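PDB 3GZA: putative alpha-L-fucosidase from Bacteroides thetaiotaomicron VPI-5482, which probably hydrolyses alpha-L-fucosidic linkages, releasing L-fucose from glycans or other fucosylated compounds. Local coordinates for residues Ala270-Arg275 with Ala311-Gly316; Thr224-Tyr229 with Met300-Lys305; Met22-His27 with Ala71-Ala76. All blocks are in the same frame, centred on the assembly; numbering follows the deposited sequence.

Contact 1: residues Ala270-Arg275 with Ala311-Gly316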
loop_
_atom_site.group_PDB
_atom_site.type_symbol
_atom_site.label_atom_id
_atom_site.label_comp_id
_atom_site.label_asym_id
_atom_site.label_seq_id
_atom_site.Cartn_x
_atom_site.Cartn_y
_atom_site.Cartn_z
ATOM N N ALA A 270 3.703 -4.645 -33.763
ATOM C CA ALA A 270 2.681 -5.703 -33.798
ATOM C C ALA A 270 2.829 -6.480 -32.514
ATOM O O ALA A 270 3.936 -6.583 -31.961
ATOM C CB ALA A 270 2.887 -6.635 -35.003
ATOM N N ASP A 271 1.722 -6.994 -31.966
ATOM C CA ASP A 271 1.829 -7.790 -30.762
ATOM C C ASP A 271 0.732 -8.840 -30.691
ATOM O O ASP A 271 -0.317 -8.677 -31.323
ATOM C CB ASP A 271 1.914 -6.955 -29.461
ATOM C CG ASP A 271 0.665 -6.158 -29.106
ATOM O OD1 ASP A 271 -0.304 -6.022 -29.864
ATOM O OD2 ASP A 271 0.689 -5.591 -27.965
ATOM N N THR A 272 1.024 -9.889 -29.930
ATOM C CA THR A 272 0.051 -10.946 -29.717
ATOM C C THR A 272 0.491 -11.802 -28.551
ATOM O O THR A 272 1.652 -12.014 -28.341
ATOM C CB THR A 272 -0.093 -11.869 -30.950
ATOM O OG1 THR A 272 -1.061 -12.915 -30.697
ATOM C CG2 THR A 272 1.249 -12.526 -31.375
ATOM N N PRO A 273 -0.481 -12.269 -27.786
ATOM C CA PRO A 273 -0.115 -13.303 -26.820
ATOM C C PRO A 273 0.295 -14.558 -27.600
ATOM O O PRO A 273 -0.206 -14.787 -28.703
ATOM C CB PRO A 273 -1.426 -13.616 -26.105
ATOM C CG PRO A 273 -2.456 -12.939 -26.756
ATOM C CD PRO A 273 -1.924 -11.947 -27.746
ATOM N N LEU A 274 1.226 -15.340 -27.047
ATOM C CA LEU A 274 1.497 -16.664 -27.606
ATOM C C LEU A 274 0.279 -17.582 -27.421
ATOM O O LEU A 274 -0.037 -18.387 -28.294
ATOM C CB LEU A 274 2.722 -17.261 -26.930
ATOM C CG LEU A 274 3.080 -18.680 -27.324
ATOM C CD1 LEU A 274 3.358 -18.819 -28.862
ATOM C CD2 LEU A 274 4.283 -19.203 -26.477
ATOM N N ARG A 275 -0.401 -17.437 -26.284
ATOM C CA ARG A 275 -1.546 -18.234 -25.933
ATOM C C ARG A 275 -2.819 -17.607 -26.502
ATOM O O ARG A 275 -3.693 -17.061 -25.778
ATOM C CB ARG A 275 -1.623 -18.396 -24.442
ATOM C CG ARG A 275 -0.516 -19.309 -23.921
ATOM C CD ARG A 275 -0.475 -19.424 -22.403
ATOM N NE ARG A 275 0.399 -20.545 -22.028
ATOM C CZ ARG A 275 0.220 -21.359 -20.987
ATOM N NH1 ARG A 275 -0.751 -21.155 -20.106
ATOM N NH2 ARG A 275 1.035 -22.397 -20.816
ATOM N N ALA A 311 7.100 -4.078 -39.402
ATOM C CA ALA A 311 6.724 -3.897 -38.026
ATOM C C ALA A 311 7.553 -4.857 -37.138
ATOM O O ALA A 311 7.779 -5.988 -37.496
ATOM C CB ALA A 311 5.190 -4.174 -37.836
ATOM N N THR A 312 8.003 -4.390 -35.987
ATOM C CA THR A 312 8.624 -5.222 -34.995
ATOM C C THR A 312 7.520 -5.907 -34.200
ATOM O O THR A 312 6.555 -5.277 -33.752
ATOM C CB THR A 312 9.611 -4.442 -34.148
ATOM O OG1 THR A 312 10.771 -4.188 -34.979
ATOM C CG2 THR A 312 10.014 -5.225 -32.861
ATOM N N LEU A 313 7.674 -7.208 -34.001
ATOM C CA LEU A 313 6.676 -8.070 -33.391
ATOM C C LEU A 313 7.024 -8.356 -31.942
ATOM O O LEU A 313 8.163 -8.774 -31.633
ATOM C CB LEU A 313 6.634 -9.377 -34.165
ATOM C CG LEU A 313 5.798 -10.541 -33.624
ATOM C CD1 LEU A 313 4.281 -10.170 -33.601
ATOM C CD2 LEU A 313 6.017 -11.873 -34.411
ATOM N N ILE A 314 6.037 -8.195 -31.057
ATOM C CA ILE A 314 6.190 -8.493 -29.661
ATOM C C ILE A 314 5.302 -9.679 -29.263
ATOM O O ILE A 314 4.099 -9.612 -29.430
ATOM C CB ILE A 314 5.894 -7.283 -28.737
ATOM C CG1 ILE A 314 6.811 -6.109 -29.150
ATOM C CG2 ILE A 314 6.088 -7.693 -27.249
ATOM C CD1 ILE A 314 6.618 -4.804 -28.270
ATOM N N LEU A 315 5.913 -10.737 -28.758
ATOM C CA LEU A 315 5.175 -11.870 -28.284
ATOM C C LEU A 315 4.897 -11.800 -26.788
ATOM O O LEU A 315 5.827 -11.565 -26.002
ATOM C CB LEU A 315 5.971 -13.159 -28.575
ATOM C CG LEU A 315 6.302 -13.525 -30.029
ATOM C CD1 LEU A 315 7.262 -14.723 -30.063
ATOM C CD2 LEU A 315 5.024 -13.808 -30.830
ATOM N N GLY A 316 3.659 -12.069 -26.390
ATOM C CA GLY A 316 3.294 -12.109 -24.967
ATOM C C GLY A 316 3.467 -13.481 -24.379
ATOM O O GLY A 316 2.745 -14.472 -24.729
HETATM O O HOH W 1 0.449 -15.812 -24.029
#

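Contact 2: residues Thr224-Tyr229 with Met300-Lys305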
loop_
_atom_site.group_PDB
_atom_site.type_symbol
_atom_site.label_atom_id
_atom_site.label_comp_id
_atom_site.label_asym_id
_atom_site.label_seq_id
_atom_site.Cartn_x
_atom_site.Cartn_y
_atom_site.Cartn_z
ATOM N N THR A 224 -3.243 -9.087 -33.124
ATOM C CA THR A 224 -3.182 -10.259 -33.998
ATOM C C THR A 224 -1.756 -10.645 -34.341
ATOM O O THR A 224 -1.554 -11.660 -35.003
ATOM C CB THR A 224 -3.875 -9.990 -35.339
ATOM O OG1 THR A 224 -3.230 -8.901 -35.984
ATOM C CG2 THR A 224 -5.408 -9.711 -35.136
ATOM N N GLY A 225 -0.782 -9.851 -33.917
ATOM C CA GLY A 225 0.610 -10.075 -34.268
ATOM C C GLY A 225 0.900 -9.740 -35.715
ATOM O O GLY A 225 1.880 -10.235 -36.281
ATOM N N THR A 226 0.065 -8.878 -36.301
ATOM C CA THR A 226 0.227 -8.423 -37.687
ATOM C C THR A 226 -0.047 -6.945 -37.759
ATOM O O THR A 226 -0.575 -6.348 -36.823
ATOM C CB THR A 226 -0.754 -9.095 -38.666
ATOM O OG1 THR A 226 -2.110 -8.609 -38.461
ATOM C CG2 THR A 226 -0.719 -10.588 -38.541
ATOM N N VAL A 227 0.368 -6.366 -38.868
ATOM C CA VAL A 227 -0.040 -5.043 -39.294
ATOM C C VAL A 227 -0.643 -5.201 -40.678
ATOM O O VAL A 227 -0.552 -6.245 -41.290
ATOM C CB VAL A 227 1.121 -4.028 -39.296
ATOM C CG1 VAL A 227 1.605 -3.738 -37.879
ATOM C CG2 VAL A 227 2.309 -4.480 -40.208
ATOM N N GLU A 228 -1.205 -4.140 -41.236
ATOM C CA GLU A 228 -1.748 -4.196 -42.568
ATOM C C GLU A 228 -0.676 -3.815 -43.576
ATOM O O GLU A 228 0.479 -3.595 -43.202
ATOM C CB GLU A 228 -2.985 -3.323 -42.660
ATOM C CG GLU A 228 -4.119 -3.786 -41.748
ATOM C CD GLU A 228 -4.621 -5.160 -42.116
ATOM O OE1 GLU A 228 -4.913 -5.359 -43.305
ATOM O OE2 GLU A 228 -4.782 -6.016 -41.230
ATOM N N TYR A 229 -1.028 -3.814 -44.855
ATOM C CA TYR A 229 -0.092 -3.470 -45.922
ATOM C C TYR A 229 -0.745 -2.506 -46.918
ATOM O O TYR A 229 -1.881 -2.757 -47.325
ATOM C CB TYR A 229 0.450 -4.764 -46.594
ATOM C CG TYR A 229 1.595 -4.393 -47.525
ATOM C CD1 TYR A 229 2.888 -4.259 -47.014
ATOM C CD2 TYR A 229 1.382 -4.130 -48.866
ATOM C CE1 TYR A 229 3.909 -3.849 -47.792
ATOM C CE2 TYR A 229 2.421 -3.695 -49.690
ATOM C CZ TYR A 229 3.696 -3.567 -49.137
ATOM O OH TYR A 229 4.735 -3.153 -49.927
HETATM N N MSE A 300 4.152 -18.421 -37.949
HETATM C CA MSE A 300 4.892 -18.066 -39.156
HETATM C C MSE A 300 4.094 -17.114 -40.035
HETATM O O MSE A 300 4.661 -16.190 -40.601
HETATM C CB MSE A 300 5.325 -19.295 -39.914
HETATM C CG MSE A 300 6.319 -20.116 -39.152
HETATM SE SE MSE A 300 7.899 -19.169 -38.465
HETATM C CE MSE A 300 8.526 -18.385 -40.188
ATOM N N ASP A 301 2.787 -17.331 -40.145
ATOM C CA ASP A 301 1.892 -16.426 -40.888
ATOM C C ASP A 301 2.017 -15.032 -40.224
ATOM O O ASP A 301 2.192 -14.008 -40.913
ATOM C CB ASP A 301 0.451 -16.977 -40.774
ATOM C CG ASP A 301 -0.623 -16.111 -41.470
ATOM O OD1 ASP A 301 -0.450 -15.716 -42.639
ATOM O OD2 ASP A 301 -1.717 -15.878 -40.841
ATOM N N LYS A 302 1.982 -14.984 -38.891
ATOM C CA LYS A 302 2.081 -13.695 -38.200
ATOM C C LYS A 302 3.427 -13.041 -38.417
ATOM O O LYS A 302 3.504 -11.819 -38.655
ATOM C CB LYS A 302 1.739 -13.828 -36.725
ATOM C CG LYS A 302 0.276 -14.243 -36.498
ATOM C CD LYS A 302 -0.029 -14.405 -35.033
ATOM C CE LYS A 302 -1.479 -14.903 -34.855
ATOM N NZ LYS A 302 -2.452 -14.155 -35.702
ATOM N N TYR A 303 4.497 -13.810 -38.312
ATOM C CA TYR A 303 5.854 -13.282 -38.575
ATOM C C TYR A 303 5.920 -12.604 -39.942
ATOM O O TYR A 303 6.426 -11.467 -40.072
ATOM C CB TYR A 303 6.853 -14.466 -38.511
ATOM C CG TYR A 303 8.301 -14.058 -38.800
ATOM C CD1 TYR A 303 9.086 -13.506 -37.808
ATOM C CD2 TYR A 303 8.858 -14.251 -40.042
ATOM C CE1 TYR A 303 10.386 -13.112 -38.052
ATOM C CE2 TYR A 303 10.147 -13.890 -40.292
ATOM C CZ TYR A 303 10.894 -13.327 -39.308
ATOM O OH TYR A 303 12.216 -12.940 -39.564
ATOM N N GLU A 304 5.410 -13.274 -40.970
ATOM C CA GLU A 304 5.487 -12.718 -42.333
ATOM C C GLU A 304 4.625 -11.463 -42.492
ATOM O O GLU A 304 4.897 -10.614 -43.338
ATOM C CB GLU A 304 5.109 -13.790 -43.379
ATOM C CG GLU A 304 6.139 -14.913 -43.426
ATOM C CD GLU A 304 5.887 -15.930 -44.487
ATOM O OE1 GLU A 304 5.000 -15.743 -45.347
ATOM O OE2 GLU A 304 6.608 -16.941 -44.491
ATOM N N LYS A 305 3.587 -11.349 -41.669
ATOM C CA LYS A 305 2.673 -10.209 -41.723
ATOM C C LYS A 305 2.956 -9.165 -40.656
ATOM O O LYS A 305 2.139 -8.318 -40.381
ATOM C CB LYS A 305 1.203 -10.689 -41.711
ATOM C CG LYS A 305 0.814 -11.462 -42.967
ATOM C CD LYS A 305 -0.542 -12.168 -42.879
ATOM C CE LYS A 305 -0.897 -12.919 -44.223
ATOM N NZ LYS A 305 -1.893 -14.035 -44.018
#

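Contact 3: residues Met22-His27 with Ala71-Ala76. With EDO (1,2-ethanediol), chain D.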
loop_
_atom_site.group_PDB
_atom_site.type_symbol
_atom_site.label_atom_id
_atom_site.label_comp_id
_atom_site.label_asym_id
_atom_site.label_seq_id
_atom_site.Cartn_x
_atom_site.Cartn_y
_atom_site.Cartn_z
HETATM N N MSE A 22 11.992 -8.642 -33.432
HETATM C CA MSE A 22 11.146 -9.389 -32.535
HETATM C C MSE A 22 11.580 -9.176 -31.105
HETATM O O MSE A 22 12.789 -9.029 -30.824
HETATM C CB MSE A 22 11.276 -10.853 -32.807
HETATM C CG MSE A 22 10.716 -11.325 -34.067
HETATM SE SE MSE A 22 10.946 -13.274 -34.250
HETATM C CE MSE A 22 9.796 -13.728 -32.743
ATOM N N GLY A 23 10.594 -9.181 -30.231
ATOM C CA GLY A 23 10.817 -9.109 -28.792
ATOM C C GLY A 23 9.723 -9.830 -28.039
ATOM O O GLY A 23 8.772 -10.308 -28.645
ATOM N N ALA A 24 9.860 -9.883 -26.715
ATOM C CA ALA A 24 8.873 -10.517 -25.866
ATOM C C ALA A 24 8.476 -9.612 -24.713
ATOM O O ALA A 24 9.294 -8.845 -24.187
ATOM C CB ALA A 24 9.423 -11.834 -25.290
ATOM N N VAL A 25 7.220 -9.710 -24.307
ATOM C CA VAL A 25 6.728 -9.048 -23.086
ATOM C C VAL A 25 6.226 -10.207 -22.149
ATOM O O VAL A 25 5.529 -11.146 -22.558
ATOM C CB VAL A 25 5.648 -7.971 -23.320
ATOM C CG1 VAL A 25 4.385 -8.579 -23.951
ATOM C CG2 VAL A 25 5.358 -7.219 -21.994
ATOM N N PHE A 26 6.627 -10.143 -20.883
ATOM C CA PHE A 26 6.278 -11.090 -19.861
ATOM C C PHE A 26 5.348 -10.406 -18.872
ATOM O O PHE A 26 5.777 -9.435 -18.239
ATOM C CB PHE A 26 7.531 -11.580 -19.096
ATOM C CG PHE A 26 8.522 -12.342 -19.942
ATOM C CD1 PHE A 26 9.444 -11.652 -20.735
ATOM C CD2 PHE A 26 8.474 -13.711 -20.010
ATOM C CE1 PHE A 26 10.339 -12.393 -21.537
ATOM C CE2 PHE A 26 9.373 -14.403 -20.758
ATOM C CZ PHE A 26 10.306 -13.730 -21.540
ATOM N N HIS A 27 4.092 -10.843 -18.822
ATOM C CA HIS A 27 3.111 -10.352 -17.869
ATOM C C HIS A 27 3.111 -11.234 -16.621
ATOM O O HIS A 27 3.043 -12.461 -16.724
ATOM C CB HIS A 27 1.707 -10.321 -18.475
ATOM C CG HIS A 27 1.491 -9.225 -19.472
ATOM N ND1 HIS A 27 2.002 -9.248 -20.759
ATOM C CD2 HIS A 27 0.810 -8.072 -19.360
ATOM C CE1 HIS A 27 1.633 -8.139 -21.386
ATOM N NE2 HIS A 27 0.902 -7.412 -20.559
ATOM N N ALA A 71 13.134 -17.999 -29.904
ATOM C CA ALA A 71 12.181 -17.611 -30.954
ATOM C C ALA A 71 12.735 -16.583 -31.916
ATOM O O ALA A 71 12.182 -16.376 -32.983
ATOM C CB ALA A 71 10.874 -17.124 -30.310
ATOM N N GLY A 72 13.859 -15.975 -31.557
ATOM C CA GLY A 72 14.401 -14.858 -32.291
ATOM C C GLY A 72 14.264 -13.508 -31.590
ATOM O O GLY A 72 14.682 -12.509 -32.163
ATOM N N CYS A 73 13.724 -13.471 -30.376
ATOM C CA CYS A 73 13.550 -12.206 -29.640
ATOM C C CYS A 73 14.895 -11.577 -29.299
ATOM O O CYS A 73 15.838 -12.280 -28.883
ATOM C CB CYS A 73 12.778 -12.455 -28.336
ATOM S SG CYS A 73 11.134 -13.110 -28.699
ATOM N N LYS A 74 14.986 -10.263 -29.541
ATOM C CA LYS A 74 16.200 -9.488 -29.299
ATOM C C LYS A 74 16.069 -8.574 -28.084
ATOM O O LYS A 74 17.060 -7.957 -27.651
ATOM C CB LYS A 74 16.647 -8.713 -30.555
ATOM C CG LYS A 74 16.938 -9.612 -31.735
ATOM C CD LYS A 74 18.079 -10.572 -31.453
ATOM C CE LYS A 74 18.386 -11.444 -32.673
ATOM N NZ LYS A 74 18.774 -10.631 -33.823
ATOM N N PHE A 75 14.829 -8.376 -27.643
ATOM C CA PHE A 75 14.553 -7.574 -26.455
ATOM C C PHE A 75 13.489 -8.280 -25.665
ATOM O O PHE A 75 12.739 -9.117 -26.212
ATOM C CB PHE A 75 14.153 -6.133 -26.775
ATOM C CG PHE A 75 12.885 -6.011 -27.536
ATOM C CD1 PHE A 75 12.925 -5.910 -28.921
ATOM C CD2 PHE A 75 11.681 -5.822 -26.909
ATOM C CE1 PHE A 75 11.777 -5.752 -29.647
ATOM C CE2 PHE A 75 10.528 -5.658 -27.620
ATOM C CZ PHE A 75 10.581 -5.580 -29.017
ATOM N N ALA A 76 13.420 -7.988 -24.368
ATOM C CA ALA A 76 12.434 -8.657 -23.479
ATOM C C ALA A 76 12.026 -7.609 -22.435
ATOM O O ALA A 76 12.862 -6.889 -21.918
ATOM C CB ALA A 76 13.021 -9.928 -22.805
HETATM C C1 EDO D . -1.057 -6.231 -22.846
HETATM O O1 EDO D . -0.630 -5.469 -21.711
HETATM C C2 EDO D . -0.258 -5.699 -23.992
HETATM O O2 EDO D . -0.765 -4.419 -24.314
#

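Contact 1: residues Ala270-Arg275 with Ala311-Gly316
Strand 270-273 runs parallel to strand 312-316, pairing Ala270 with Leu313 and Pro273 with Gly316, with the two axes 17° apart in direction. Together with helix 296-304 they form a beta-alpha-beta crossover, the repeating unit of a TIM barrel, the fold expected for this fucosidase family. Backbone bonds alternate in direction: Ala270 N to Thr312 O, Ile314 N to Ala270 O, Thr272 N to Ile314 O and Gly316 N to Thr272 O. Ala270, Thr272, Leu313 and Leu315 share one face, where helix 327-344 packs against both leucines. Leu313 CD1 lies 4.1 Å from Ala270 CB. Thr272 and Leu315 point the same way, side by side, CG2 to CD2 4.0 Å. With Thr272 OG1 anti to its backbone N (chi1 180°), the hydroxyl gives a bond to Pro273 O. On the other face Asp271 CB stands 4.1 Å from Ile314 CB, while the carboxylate turns off from the neighbouring strand and OD1 accepts a bond from Trp219 NE1. Past Pro273, Gly316 O is gripped twice: Leu274 N reaches it at 2.9 Å, and a water held by Arg275 N donates to Gly316 O at 2.7 Å.

Contact 2: residues Thr224-Tyr229 with Met300-Lys305
Lys302 NZ donates to the backbone carbonyl of Thr224, 2.7 Å from NZ to O and in the plane of that carbonyl, joining an irregular loop to the last turn of helix 296-304. A second bond runs between main chains, from Val227 N to Lys305 O at 3.0 Å, with the donor in line with the carbonyl. Each segment also holds a polar pair of its own. Thr224 OG1 and Thr226 OG1 share a 2.7 Å hydrogen bond, and Thr224 OG1 also bonds to Ser222 OG. Just past the helix, Lys305 folds its side chain back so that NZ makes a 2.6 Å salt bridge with Asp301 OD1, at the syn lone pair of that oxygen. The Lys302 chain is extended as far as CE, and CD passes 3.1 Å from Thr224 O; chi4 (-46°) then bends NZ onto the same oxygen. An alanine at Lys302 would probably leave Thr224 O without this ammonium donor and open a gap where the methylenes now lie against the loop. Gly225, at a positive phi of 72°, would aim any CB at Lys302 CD, so its bare CA suits the tight passage. Further out, Thr226 and Lys305 lie side by side, CG2 3.7 Å from CB, and Thr226 CA sends a C-H toward Lys305 O, 3.3 Å from CA to O. Beyond the contact, Tyr229 bonds to Ser404 O and Tyr303 packs on Ile410 in the C-terminal beta region. Here, then, is the C-terminal end of a barrel helix, where the carbonyl of the first non-helical residue accepts a bond from a neighbouring loop's backbone.

Contact 3: residues Met22-His27 with Ala71-Ala76
Met22, present as selenomethionine, lays its side chain against the turn at Ala71-Cys73, where a Schellman motif at Gly72 ends helix 61-69. Its CB stands 3.8 Å from Gly72 O. CG is anti to the carbonyl carbon (chi1 -69°) and leads on to SE, which lies 3.6 Å from Ala71 O. A bend at chi3 (65°) then brings CE back to that same oxygen, also at 3.6 Å, with Ala71 CB and Cys73 SG a little further off. Beyond the turn, Met336 and Ile340 of helix 327-344 also pack on this side chain. The main chains meet through Lys74 N, which donates to Met22 O at 2.8 Å, and Ala24 N, which donates to Phe75 O at 3.0 Å; Ala24 and Ala76 pair as parallel strand residues. Between these bonds Gly23 CA sits over the centre of the Phe75 ring in a CH-pi contact, 3.5 Å from CA to the centroid and 9° off the normal. The ring occupies the place a CB on Gly23 would need. Cys73 SG packs on Ala24 CB, and Ala76 CB meets the Phe26 ring at its edge, 3.9 Å from CE1. Just past the strand, His27, whose ring meets those of Tyr128, His82, Trp283 and Phe284, hydrogen-bonds through NE2 to O1 of an ethanediol, 2.7 Å away, probably from the crystallisation liquor. Backbone atoms alone make the hydrogen bonds between the segments, while side chains add apolar and CH-pi contacts and the selenomethionine lies against carbonyl oxygens, which implies a join between neighbouring barrel strands held directionally by the main chain and filled by side chains.

From the N terminus, strand 22-26 leads through helix 61-69 to strand 75-79, and contact 3 closes that first excursion before either other contact begins. Contacts 1 and 2 then cross: 224-229 waits for 300-305, which comes after 270-275, and 270-275 in turn waits for 311-316. The helix that contact 2 fastens to the loop is therefore the one that contact 1 spans. The two also touch directly, Leu313 CD1 lying 3.6 Å from Gly225 O. Strand 312-317 is paired on one side with strand 264-273 and on the other with strand 22-26, so contacts 1 and 3 flank the seam where the last barrel strand meets the first, and the four strands run on as one sheet.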